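Local coordinates for hydrogenase maturation factor (Thermoanaerobacter tengcongensis, PDB 3VTI), which probably carries out the ATP-dependent dehydration of a carbamoyl group, received from HypF, to the nitrile used in [NiFe]-hydrogenase maturation, at residues 20-25 against 197-202. Numbering follows the deposited sequence.
Sequences MEDAAL and LRDPTR. With MG (magnesium ion), chain K.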
loop_
_atom_site.group_PDB
_atom_site.type_symbol
_atom_site.label_atom_id
_atom_site.label_comp_id
_atom_site.label_asym_id
_atom_site.label_seq_id
_atom_site.Cartn_x
_atom_site.Cartn_y
_atom_site.Cartn_z
ATOM N N MET C 20 22.380 6.586 8.276
ATOM C CA MET C 20 21.064 6.359 8.893
ATOM C C MET C 20 20.430 7.653 9.421
ATOM O O MET C 20 19.915 7.706 10.551
ATOM C CB MET C 20 21.161 5.310 10.002
ATOM C CG MET C 20 21.186 3.877 9.518
ATOM S SD MET C 20 21.473 2.751 10.891
ATOM C CE MET C 20 23.243 2.567 10.818
ATOM N N GLU C 21 20.483 8.689 8.584
ATOM C CA GLU C 21 19.917 10.006 8.887
ATOM C C GLU C 21 18.429 10.068 8.553
ATOM O O GLU C 21 17.927 9.239 7.799
ATOM C CB GLU C 21 20.651 11.096 8.103
ATOM C CG GLU C 21 22.172 11.152 8.285
ATOM C CD GLU C 21 22.607 11.802 9.587
ATOM O OE1 GLU C 21 21.738 12.217 10.383
ATOM O OE2 GLU C 21 23.831 11.898 9.826
ATOM N N ASP C 22 17.739 11.057 9.124
ATOM C CA ASP C 22 16.351 11.380 8.782
ATOM C C ASP C 22 16.241 11.840 7.334
ATOM O O ASP C 22 15.188 11.725 6.716
ATOM C CB ASP C 22 15.823 12.508 9.679
ATOM C CG ASP C 22 15.475 12.040 11.078
ATOM O OD1 ASP C 22 14.339 11.536 11.266
ATOM O OD2 ASP C 22 16.331 12.189 11.983
ATOM N N ALA C 23 17.329 12.389 6.808
ATOM C CA ALA C 23 17.370 12.846 5.429
ATOM C C ALA C 23 18.804 12.804 4.905
ATOM O O ALA C 23 19.751 13.007 5.664
ATOM C CB ALA C 23 16.796 14.250 5.329
ATOM N N ALA C 24 18.964 12.525 3.616
ATOM C CA ALA C 24 20.277 12.647 2.978
ATOM C C ALA C 24 20.607 14.122 2.786
ATOM O O ALA C 24 19.724 14.919 2.481
ATOM C CB ALA C 24 20.284 11.934 1.639
ATOM N N LEU C 25 21.871 14.491 2.964
ATOM C CA LEU C 25 22.309 15.850 2.669
ATOM C C LEU C 25 23.092 15.884 1.367
ATOM O O LEU C 25 24.205 15.370 1.289
ATOM C CB LEU C 25 23.137 16.431 3.823
ATOM C CG LEU C 25 23.736 17.828 3.602
ATOM C CD1 LEU C 25 22.635 18.887 3.539
ATOM C CD2 LEU C 25 24.759 18.166 4.680
ATOM N N LEU C 197 18.634 16.368 15.830
ATOM C CA LEU C 197 17.204 16.572 15.738
ATOM C C LEU C 197 16.585 15.315 15.154
ATOM O O LEU C 197 16.993 14.864 14.086
ATOM C CB LEU C 197 16.875 17.777 14.848
ATOM C CG LEU C 197 17.168 19.190 15.357
ATOM C CD1 LEU C 197 16.906 20.202 14.260
ATOM C CD2 LEU C 197 16.347 19.536 16.586
ATOM N N ARG C 198 15.618 14.740 15.860
ATOM C CA ARG C 198 14.863 13.601 15.330
ATOM C C ARG C 198 13.464 13.517 15.926
ATOM O O ARG C 198 13.277 13.685 17.131
ATOM C CB ARG C 198 15.611 12.278 15.538
ATOM C CG ARG C 198 14.894 11.072 14.958
ATOM C CD ARG C 198 15.838 9.897 14.754
ATOM N NE ARG C 198 16.727 10.120 13.615
ATOM C CZ ARG C 198 17.645 9.257 13.184
ATOM N NH1 ARG C 198 17.816 8.080 13.783
ATOM N NH2 ARG C 198 18.397 9.573 12.142
ATOM N N ASP C 199 12.488 13.261 15.068
ATOM C CA ASP C 199 11.122 13.019 15.507
ATOM C C ASP C 199 10.912 11.557 15.929
ATOM O O ASP C 199 11.233 10.641 15.169
ATOM C CB ASP C 199 10.120 13.445 14.423
ATOM C CG ASP C 199 10.378 12.790 13.072
ATOM O OD1 ASP C 199 11.532 12.381 12.781
ATOM O OD2 ASP C 199 9.401 12.712 12.287
ATOM N N PRO C 200 10.385 11.336 17.155
ATOM C CA PRO C 200 10.259 9.980 17.679
ATOM C C PRO C 200 8.986 9.367 17.122
ATOM O O PRO C 200 7.923 9.446 17.743
ATOM C CB PRO C 200 10.177 10.184 19.196
ATOM C CG PRO C 200 9.903 11.665 19.418
ATOM C CD PRO C 200 9.802 12.333 18.073
ATOM N N THR C 201 9.099 8.789 15.933
ATOM C CA THR C 201 7.969 8.167 15.270
ATOM C C THR C 201 8.010 6.656 15.594
ATOM O O THR C 201 8.068 6.272 16.769
ATOM C CB THR C 201 7.977 8.459 13.751
ATOM O OG1 THR C 201 9.275 8.188 13.226
ATOM C CG2 THR C 201 7.659 9.931 13.467
ATOM N N ARG C 202 8.014 5.804 14.579
ATOM C CA ARG C 202 8.054 4.355 14.801
ATOM C C ARG C 202 9.065 3.908 15.865
ATOM O O ARG C 202 10.276 3.901 15.612
ATOM C CB ARG C 202 8.331 3.614 13.484
ATOM C CG ARG C 202 8.393 2.079 13.636
ATOM C CD ARG C 202 7.080 1.391 13.187
ATOM N NE ARG C 202 7.082 -0.064 13.427
ATOM C CZ ARG C 202 7.901 -0.949 12.843
ATOM N NH1 ARG C 202 8.836 -0.553 11.976
ATOM N NH2 ARG C 202 7.800 -2.243 13.143
HETATM MG MG MG K . 12.243 10.849 11.096
HETATM O O HOH W 1 13.549 9.223 9.917
#
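The carbonyl of Met20, just past the end of helix 15-19, receives a hydrogen bond from Arg198. Arg198 NH2 lies 2.9 Å from Met20 O, in the carbonyl plane and on a lone pair. Glu21 brings only its backbone close, CA resting at the guanidinium edge; its carboxylate turns off to Ser137 and the backbone N of Ile138. Asp22 carries most of the contact on the side of 20-25, its two oxygens serving different partners. With CG anti to the carbonyl carbon (chi1 -76°), its carboxylate sits between arginine and metal. Asp22 OD2 forms a salt bridge with Arg198 NE at 2.7 Å, with an N-H...O angle of 165°, close to straight. NE approaches from above the carboxylate plane, and the two flat groups stand 76° apart. NH2 adds a weak second bond to OD2. Asp22 OD1 binds magnesium at 2.2 Å. The site joins the N- and C-terminal regions of this AIR synthase-related (PurM-like) fold across their interface. Asp199 OD1 binds the magnesium from the C-terminal side at 2.4 Å. Asp60 and a water also bind it. Glu211 pairs with Arg198 NH1. An alanine in place of Arg198 would probably leave Asp22 OD2 without its cationic partner and Met20 O without this donor.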